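Local coordinates for protein similar to phosphinothricin acetyltransferase (Bacillus subtilis, PDB 1VHS) that probably transfers an acetyl group from acetyl-CoA to phosphinothricin, inactivating the antibiotic and herbicide, as in other members of the PAT/BAR subfamily of GNAT acetyltransferases, at residues E14-I19 and A65-F70; G142-I147 and Y155-L160. One frame throughout, in Å; residues are numbered along the deposited sequence.

In the fold
Both contacts reach the same mixed sheet, on opposite sides of the centre of the chain, with about 24 Å between their centres and about 12 Å between nearest atoms. Interaction 1 is core: all five touching residues are buried, helix 13-24 crosses strand 64-72, and the chemistry is mainly apolar contact round one indole, with a single weak hydrogen bond. Interaction 2 is a surface contact, in which the edge strand 139-150 pairs with strand 153-163. There four backbone hydrogen bonds and one from backbone to carboxylate dominate, and the buried surface rises from 231 to 488 Å². They share no strand: one covers the sheet with a helix, the other adds the outermost strand at the sheet's edge.

Interaction 1: E14-I19 and A65-F70; sequences EAVVAI and AAWISF
W67 is the centre of this contact, its indole lifted from strand 65-70 toward helix 14-19. Its CG takes the crowded position between the backbone N and the carbonyl carbon (chi1 51°), and the ring plane stands across the side chain of V16. CG1 of V16, anti to its own backbone N, lies over one face: it is 3.5 Å from the centroid of the W67 five-membered ring and 19° off the ring normal, a CH-pi contact. The indole N-H turns to the helix backbone, W67 NE1 lying 3.1 Å from V16 O. At 134° this hydrogen bond is bent and weak, yet it gives a buried polar N-H an acceptor. I19 slides past W67 in the opposite direction, and its extended CG1-CD1 arm reaches the strand backbone, where I19 CD1 is 3.4 Å from A66 N.

Packing loosens on the flank of the helix, where A18 is exposed, and at its exposed E14 end, which takes no part; V17, on the far side, is buried against V36. Farther along the strand, I68 and F70 instead meet helix 98-109. A65 and A66 both face A57, a classic beta bulge. The ring of Y88, a predicted acetyl-CoA-binding residue, stacks on W67. The helix crosses the strand nearly at a right angle, part of the alpha/beta layering of the GNAT acetyltransferase fold.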
ATOM      1  N   GLU A  14      10.592 -11.309   5.145  1.00 25.85           N
ATOM      2  CA  GLU A  14       9.938 -11.953   6.283  1.00 24.89           C
ATOM      3  C   GLU A  14       9.055 -10.986   7.079  1.00 25.28           C
ATOM      4  O   GLU A  14       7.892 -11.288   7.374  1.00 24.29           O
ATOM      5  CB  GLU A  14      11.007 -12.586   7.196  1.00 30.55           C
ATOM      6  CG  GLU A  14      10.577 -12.827   8.637  1.00 38.55           C
ATOM      7  CD  GLU A  14      10.706 -11.584   9.497  1.00 44.46           C
ATOM      8  OE1 GLU A  14      11.839 -11.085   9.658  1.00 46.14           O
ATOM      9  OE2 GLU A  14       9.674 -11.103  10.012  1.00 52.40           O
ATOM     10  N   ALA A  15       9.604  -9.824   7.419  1.00 23.78           N
ATOM     11  CA  ALA A  15       8.867  -8.820   8.180  1.00 22.57           C
ATOM     12  C   ALA A  15       7.738  -8.198   7.352  1.00 20.93           C
ATOM     13  O   ALA A  15       6.677  -7.879   7.881  1.00 20.98           O
ATOM     14  CB  ALA A  15       9.817  -7.733   8.654  1.00 25.62           C
ATOM     15  N   VAL A  16       7.983  -8.022   6.056  1.00 19.25           N
ATOM     16  CA  VAL A  16       6.993  -7.434   5.154  1.00 19.60           C
ATOM     17  C   VAL A  16       5.770  -8.342   5.070  1.00 21.80           C
ATOM     18  O   VAL A  16       4.634  -7.872   5.144  1.00 19.01           O
ATOM     19  CB  VAL A  16       7.595  -7.214   3.738  1.00 19.44           C
ATOM     20  CG1 VAL A  16       6.504  -6.842   2.741  1.00 20.47           C
ATOM     21  CG2 VAL A  16       8.641  -6.104   3.787  1.00 18.24           C
ATOM     22  N   VAL A  17       6.004  -9.645   4.927  1.00 21.94           N
ATOM     23  CA  VAL A  17       4.910 -10.605   4.854  1.00 22.12           C
ATOM     24  C   VAL A  17       4.199 -10.707   6.198  1.00 21.96           C
ATOM     25  O   VAL A  17       2.974 -10.822   6.259  1.00 22.37           O
ATOM     26  CB  VAL A  17       5.422 -12.004   4.442  1.00 21.05           C
ATOM     27  CG1 VAL A  17       4.303 -13.034   4.569  1.00 24.11           C
ATOM     28  CG2 VAL A  17       5.930 -11.956   3.017  1.00 22.01           C
ATOM     29  N   ALA A  18       4.969 -10.666   7.279  1.00 22.94           N
ATOM     30  CA  ALA A  18       4.398 -10.741   8.615  1.00 22.99           C
ATOM     31  C   ALA A  18       3.430  -9.578   8.839  1.00 22.91           C
ATOM     32  O   ALA A  18       2.334  -9.767   9.368  1.00 23.43           O
ATOM     33  CB  ALA A  18       5.506 -10.715   9.661  1.00 26.56           C
ATOM     34  N   ILE A  19       3.840  -8.376   8.436  1.00 21.03           N
ATOM     35  CA  ILE A  19       2.995  -7.195   8.588  1.00 20.84           C
ATOM     36  C   ILE A  19       1.735  -7.389   7.748  1.00 22.09           C
ATOM     37  O   ILE A  19       0.623  -7.098   8.191  1.00 23.41           O
ATOM     38  CB  ILE A  19       3.734  -5.916   8.135  1.00 19.67           C
ATOM     39  CG1 ILE A  19       4.820  -5.570   9.160  1.00 22.95           C
ATOM     40  CG2 ILE A  19       2.740  -4.755   7.949  1.00 21.20           C
ATOM     41  CD1 ILE A  19       5.686  -4.393   8.777  1.00 24.77           C
ATOM     42  N   ALA A  65       8.219  -1.755  10.946  1.00 28.58           N
ATOM     43  CA  ALA A  65       6.857  -1.600  11.449  1.00 26.94           C
ATOM     44  C   ALA A  65       5.805  -1.356  10.366  1.00 26.14           C
ATOM     45  O   ALA A  65       4.607  -1.435  10.637  1.00 25.47           O
ATOM     46  CB  ALA A  65       6.810  -0.462  12.457  1.00 27.05           C
ATOM     47  N   ALA A  66       6.245  -1.052   9.151  1.00 21.63           N
ATOM     48  CA  ALA A  66       5.314  -0.775   8.061  1.00 21.47           C
ATOM     49  C   ALA A  66       6.065  -0.711   6.745  1.00 19.17           C
ATOM     50  O   ALA A  66       7.292  -0.701   6.724  1.00 19.09           O
ATOM     51  CB  ALA A  66       4.606   0.560   8.317  1.00 21.72           C
ATOM     52  N   TRP A  67       5.328  -0.692   5.640  1.00 18.17           N
ATOM     53  CA  TRP A  67       5.956  -0.587   4.338  1.00 14.28           C
ATOM     54  C   TRP A  67       5.079   0.126   3.325  1.00 16.50           C
ATOM     55  O   TRP A  67       3.859   0.203   3.486  1.00 16.62           O
ATOM     56  CB  TRP A  67       6.400  -1.960   3.795  1.00 15.97           C
ATOM     57  CG  TRP A  67       5.383  -3.084   3.788  1.00 13.74           C
ATOM     58  CD1 TRP A  67       5.181  -4.011   4.769  1.00 14.31           C
ATOM     59  CD2 TRP A  67       4.518  -3.453   2.705  1.00 17.76           C
ATOM     60  NE1 TRP A  67       4.255  -4.941   4.361  1.00 15.68           N
ATOM     61  CE2 TRP A  67       3.832  -4.623   3.098  1.00 17.28           C
ATOM     62  CE3 TRP A  67       4.262  -2.910   1.437  1.00 19.50           C
ATOM     63  CZ2 TRP A  67       2.905  -5.264   2.269  1.00 21.07           C
ATOM     64  CZ3 TRP A  67       3.341  -3.547   0.611  1.00 23.29           C
ATOM     65  CH2 TRP A  67       2.675  -4.714   1.031  1.00 20.67           C
ATOM     66  N   ILE A  68       5.730   0.670   2.304  1.00 15.91           N
ATOM     67  CA  ILE A  68       5.066   1.395   1.222  1.00 18.21           C
ATOM     68  C   ILE A  68       5.551   0.783  -0.083  1.00 18.90           C
ATOM     69  O   ILE A  68       6.754   0.712  -0.338  1.00 19.88           O
ATOM     70  CB  ILE A  68       5.453   2.884   1.205  1.00 16.79           C
ATOM     71  CG1 ILE A  68       5.193   3.527   2.564  1.00 20.15           C
ATOM     72  CG2 ILE A  68       4.649   3.615   0.133  1.00 21.34           C
ATOM     73  CD1 ILE A  68       5.699   4.962   2.639  1.00 18.88           C
ATOM     74  N   SER A  69       4.613   0.347  -0.911  1.00 14.82           N
ATOM     75  CA  SER A  69       4.956  -0.275  -2.177  1.00 18.43           C
ATOM     76  C   SER A  69       4.399   0.517  -3.347  1.00 20.70           C
ATOM     77  O   SER A  69       3.232   0.905  -3.327  1.00 20.14           O
ATOM     78  CB  SER A  69       4.386  -1.703  -2.219  1.00 17.33           C
ATOM     79  OG  SER A  69       4.449  -2.257  -3.523  1.00 23.04           O
ATOM     80  N   PHE A  70       5.241   0.782  -4.346  1.00 13.65           N
ATOM     81  CA  PHE A  70       4.786   1.462  -5.554  1.00 13.88           C
ATOM     82  C   PHE A  70       4.743   0.351  -6.597  1.00 17.93           C
ATOM     83  O   PHE A  70       5.699  -0.409  -6.744  1.00 20.68           O
ATOM     84  CB  PHE A  70       5.755   2.555  -6.002  1.00 13.84           C
ATOM     85  CG  PHE A  70       5.731   3.775  -5.130  1.00 15.21           C
ATOM     86  CD1 PHE A  70       6.600   3.894  -4.050  1.00 11.50           C
ATOM     87  CD2 PHE A  70       4.812   4.790  -5.368  1.00 14.89           C
ATOM     88  CE1 PHE A  70       6.551   5.012  -3.214  1.00 17.83           C
ATOM     89  CE2 PHE A  70       4.751   5.914  -4.539  1.00 20.28           C
ATOM     90  CZ  PHE A  70       5.623   6.024  -3.460  1.00 18.41           C
TER

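Interaction 2: G142-I147 and Y155-L160; sequences GLFPGI and YDLKIL
Four backbone hydrogen bonds join the antiparallel strands 142-145 and 155-160, and they flank the non-hydrogen-bonded pair L143-K158. At the hydrogen-bonded pair F144-L157, F144 N gives a nearly straight bond (176°) to L157 O at 2.8 Å, in the carbonyl plane. The return bond from L157 N meets F144 O from above the carbonyl plane. The pair G142-I159 is less even: I159 N to G142 O is 2.9 Å, whereas G142 N to I159 O is 3.2 Å and bent to 142°.

Where the chain turns a corner at G146, a side chain takes over from the ladder. D156 CG stands anti to the carbonyl carbon (chi1 -68°), which brings OD2 within 2.7 Å of G146 N; the N-H meets the carboxylate from above its plane. G146 has positive phi, a conformation that favours glycine.

Around these bonds the side chains cross obliquely. On one face, L143 reaches both neighbours, with CD1 3.9 Å from K158 CE and CD2 3.8 Å from D156 OD1. On the other, which F144 shares with L157 and I159, F144 CE2 touches I159 CG1 at 4.0 Å. Past the corner, I147 CG1 takes the crowded position between the backbone N and the carbonyl carbon, and its extended arm brings CD1 to 4.1 Å from L157 CB.

Farther out, the extended K158 chain carries NZ to a salt bridge with E140 OE1. L157 and I159 pack on F121 of strand 117-123, and backbone hydrogen bonds between D156 and G124 and between K158 and I122 tie strand 155-160 into the sheet. The arrangement is an antiparallel beta hairpin, the C-terminal pair of strands in a GNAT sheet, with 139-150 at its edge.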
ATOM      1  N   GLY A 142     -13.366   5.417  -8.758  1.00 14.93           N
ATOM      2  CA  GLY A 142     -14.179   4.259  -9.076  1.00 15.60           C
ATOM      3  C   GLY A 142     -14.634   3.464  -7.876  1.00 16.20           C
ATOM      4  O   GLY A 142     -14.086   3.579  -6.776  1.00 14.60           O
ATOM      5  N   LEU A 143     -15.664   2.661  -8.101  1.00 13.89           N
ATOM      6  CA  LEU A 143     -16.214   1.789  -7.081  1.00 14.70           C
ATOM      7  C   LEU A 143     -16.636   0.528  -7.816  1.00 14.13           C
ATOM      8  O   LEU A 143     -17.501   0.569  -8.697  1.00 14.11           O
ATOM      9  CB  LEU A 143     -17.422   2.440  -6.398  1.00 16.11           C
ATOM     10  CG  LEU A 143     -17.933   1.785  -5.108  1.00 21.29           C
ATOM     11  CD1 LEU A 143     -18.933   2.714  -4.431  1.00 25.97           C
ATOM     12  CD2 LEU A 143     -18.574   0.440  -5.409  1.00 23.56           C
ATOM     13  N   PHE A 144     -15.990  -0.581  -7.482  1.00 15.97           N
ATOM     14  CA  PHE A 144     -16.298  -1.866  -8.099  1.00 15.60           C
ATOM     15  C   PHE A 144     -17.089  -2.600  -7.021  1.00 15.85           C
ATOM     16  O   PHE A 144     -16.525  -3.119  -6.059  1.00 13.84           O
ATOM     17  CB  PHE A 144     -15.006  -2.613  -8.459  1.00 15.55           C
ATOM     18  CG  PHE A 144     -14.079  -1.838  -9.380  1.00 14.11           C
ATOM     19  CD1 PHE A 144     -14.564  -0.804 -10.182  1.00 16.23           C
ATOM     20  CD2 PHE A 144     -12.734  -2.172  -9.470  1.00 16.68           C
ATOM     21  CE1 PHE A 144     -13.721  -0.117 -11.057  1.00 16.77           C
ATOM     22  CE2 PHE A 144     -11.877  -1.492 -10.349  1.00 17.09           C
ATOM     23  CZ  PHE A 144     -12.377  -0.463 -11.140  1.00 19.72           C
ATOM     24  N   PRO A 145     -18.423  -2.644  -7.176  1.00 15.51           N
ATOM     25  CA  PRO A 145     -19.327  -3.287  -6.221  1.00 15.89           C
ATOM     26  C   PRO A 145     -19.238  -4.792  -6.026  1.00 16.17           C
ATOM     27  O   PRO A 145     -19.312  -5.566  -6.978  1.00 18.48           O
ATOM     28  CB  PRO A 145     -20.706  -2.835  -6.701  1.00 21.99           C
ATOM     29  CG  PRO A 145     -20.544  -2.782  -8.180  1.00 17.91           C
ATOM     30  CD  PRO A 145     -19.159  -2.164  -8.363  1.00 17.60           C
ATOM     31  N   GLY A 146     -19.070  -5.181  -4.765  1.00 17.63           N
ATOM     32  CA  GLY A 146     -18.987  -6.585  -4.387  1.00 16.78           C
ATOM     33  C   GLY A 146     -18.081  -7.509  -5.180  1.00 19.42           C
ATOM     34  O   GLY A 146     -18.376  -8.700  -5.283  1.00 18.40           O
ATOM     35  N   ILE A 147     -16.976  -7.001  -5.722  1.00 18.76           N
ATOM     36  CA  ILE A 147     -16.081  -7.850  -6.499  1.00 18.45           C
ATOM     37  C   ILE A 147     -15.134  -8.672  -5.628  1.00 20.12           C
ATOM     38  O   ILE A 147     -14.442  -9.569  -6.114  1.00 20.00           O
ATOM     39  CB  ILE A 147     -15.245  -7.033  -7.515  1.00 18.93           C
ATOM     40  CG1 ILE A 147     -14.287  -6.091  -6.782  1.00 15.82           C
ATOM     41  CG2 ILE A 147     -16.172  -6.264  -8.444  1.00 17.02           C
ATOM     42  CD1 ILE A 147     -13.198  -5.533  -7.684  1.00 11.82           C
ATOM     43  N   TYR A 155     -17.601  -7.585  -0.714  1.00 20.52           N
ATOM     44  CA  TYR A 155     -17.055  -6.274  -0.379  1.00 18.98           C
ATOM     45  C   TYR A 155     -16.810  -5.417  -1.617  1.00 15.78           C
ATOM     46  O   TYR A 155     -16.493  -5.933  -2.678  1.00 15.68           O
ATOM     47  CB  TYR A 155     -15.725  -6.439   0.357  1.00 20.26           C
ATOM     48  CG  TYR A 155     -15.811  -7.213   1.649  1.00 26.31           C
ATOM     49  CD1 TYR A 155     -15.982  -8.597   1.654  1.00 26.64           C
ATOM     50  CD2 TYR A 155     -15.718  -6.555   2.871  1.00 30.05           C
ATOM     51  CE1 TYR A 155     -16.056  -9.306   2.854  1.00 30.62           C
ATOM     52  CE2 TYR A 155     -15.788  -7.250   4.071  1.00 33.57           C
ATOM     53  CZ  TYR A 155     -15.957  -8.624   4.057  1.00 33.88           C
ATOM     54  OH  TYR A 155     -16.017  -9.303   5.252  1.00 36.63           O
ATOM     55  N   ASP A 156     -16.937  -4.105  -1.450  1.00 15.29           N
ATOM     56  CA  ASP A 156     -16.720  -3.151  -2.531  1.00 15.49           C
ATOM     57  C   ASP A 156     -15.265  -2.692  -2.540  1.00 15.75           C
ATOM     58  O   ASP A 156     -14.642  -2.557  -1.484  1.00 18.13           O
ATOM     59  CB  ASP A 156     -17.581  -1.897  -2.323  1.00 16.95           C
ATOM     60  CG  ASP A 156     -19.066  -2.151  -2.484  1.00 21.91           C
ATOM     61  OD1 ASP A 156     -19.839  -1.209  -2.203  1.00 25.44           O
ATOM     62  OD2 ASP A 156     -19.465  -3.261  -2.890  1.00 21.38           O
ATOM     63  N   LEU A 157     -14.724  -2.448  -3.727  1.00 14.33           N
ATOM     64  CA  LEU A 157     -13.364  -1.939  -3.824  1.00 15.69           C
ATOM     65  C   LEU A 157     -13.452  -0.532  -4.397  1.00 15.02           C
ATOM     66  O   LEU A 157     -14.009  -0.327  -5.477  1.00 15.63           O
ATOM     67  CB  LEU A 157     -12.509  -2.803  -4.755  1.00 17.11           C
ATOM     68  CG  LEU A 157     -11.055  -2.321  -4.860  1.00 15.80           C
ATOM     69  CD1 LEU A 157     -10.349  -2.528  -3.510  1.00 18.54           C
ATOM     70  CD2 LEU A 157     -10.335  -3.088  -5.965  1.00 20.47           C
ATOM     71  N   LYS A 158     -12.940   0.447  -3.660  1.00 15.03           N
ATOM     72  CA  LYS A 158     -12.936   1.810  -4.155  1.00 14.58           C
ATOM     73  C   LYS A 158     -11.549   2.131  -4.681  1.00 14.19           C
ATOM     74  O   LYS A 158     -10.540   1.671  -4.135  1.00 17.45           O
ATOM     75  CB  LYS A 158     -13.296   2.808  -3.049  1.00 17.83           C
ATOM     76  CG  LYS A 158     -14.786   2.964  -2.830  1.00 22.77           C
ATOM     77  CD  LYS A 158     -15.094   4.148  -1.920  1.00 24.65           C
ATOM     78  CE  LYS A 158     -16.595   4.372  -1.832  1.00 27.52           C
ATOM     79  NZ  LYS A 158     -16.912   5.677  -1.187  1.00 30.35           N
ATOM     80  N   ILE A 159     -11.499   2.899  -5.760  1.00 14.97           N
ATOM     81  CA  ILE A 159     -10.226   3.303  -6.330  1.00 13.15           C
ATOM     82  C   ILE A 159     -10.136   4.811  -6.151  1.00 14.39           C
ATOM     83  O   ILE A 159     -11.016   5.545  -6.605  1.00 13.14           O
ATOM     84  CB  ILE A 159     -10.129   3.002  -7.844  1.00 11.41           C
ATOM     85  CG1 ILE A 159     -10.404   1.519  -8.103  1.00 16.87           C
ATOM     86  CG2 ILE A 159      -8.732   3.368  -8.359  1.00 13.66           C
ATOM     87  CD1 ILE A 159      -9.656   0.589  -7.196  0.65 22.61           C
ATOM     88  N   LEU A 160      -9.094   5.263  -5.461  1.00 11.60           N
ATOM     89  CA  LEU A 160      -8.892   6.689  -5.248  1.00 14.21           C
ATOM     90  C   LEU A 160      -7.681   7.093  -6.058  1.00 13.39           C
ATOM     91  O   LEU A 160      -6.708   6.338  -6.166  1.00 14.87           O
ATOM     92  CB  LEU A 160      -8.653   6.989  -3.765  1.00 13.98           C
ATOM     93  CG  LEU A 160      -9.891   7.193  -2.887  1.00 19.72           C
ATOM     94  CD1 LEU A 160     -10.826   6.012  -2.978  1.00 19.33           C
ATOM     95  CD2 LEU A 160      -9.435   7.414  -1.449  1.00 21.49           C
TER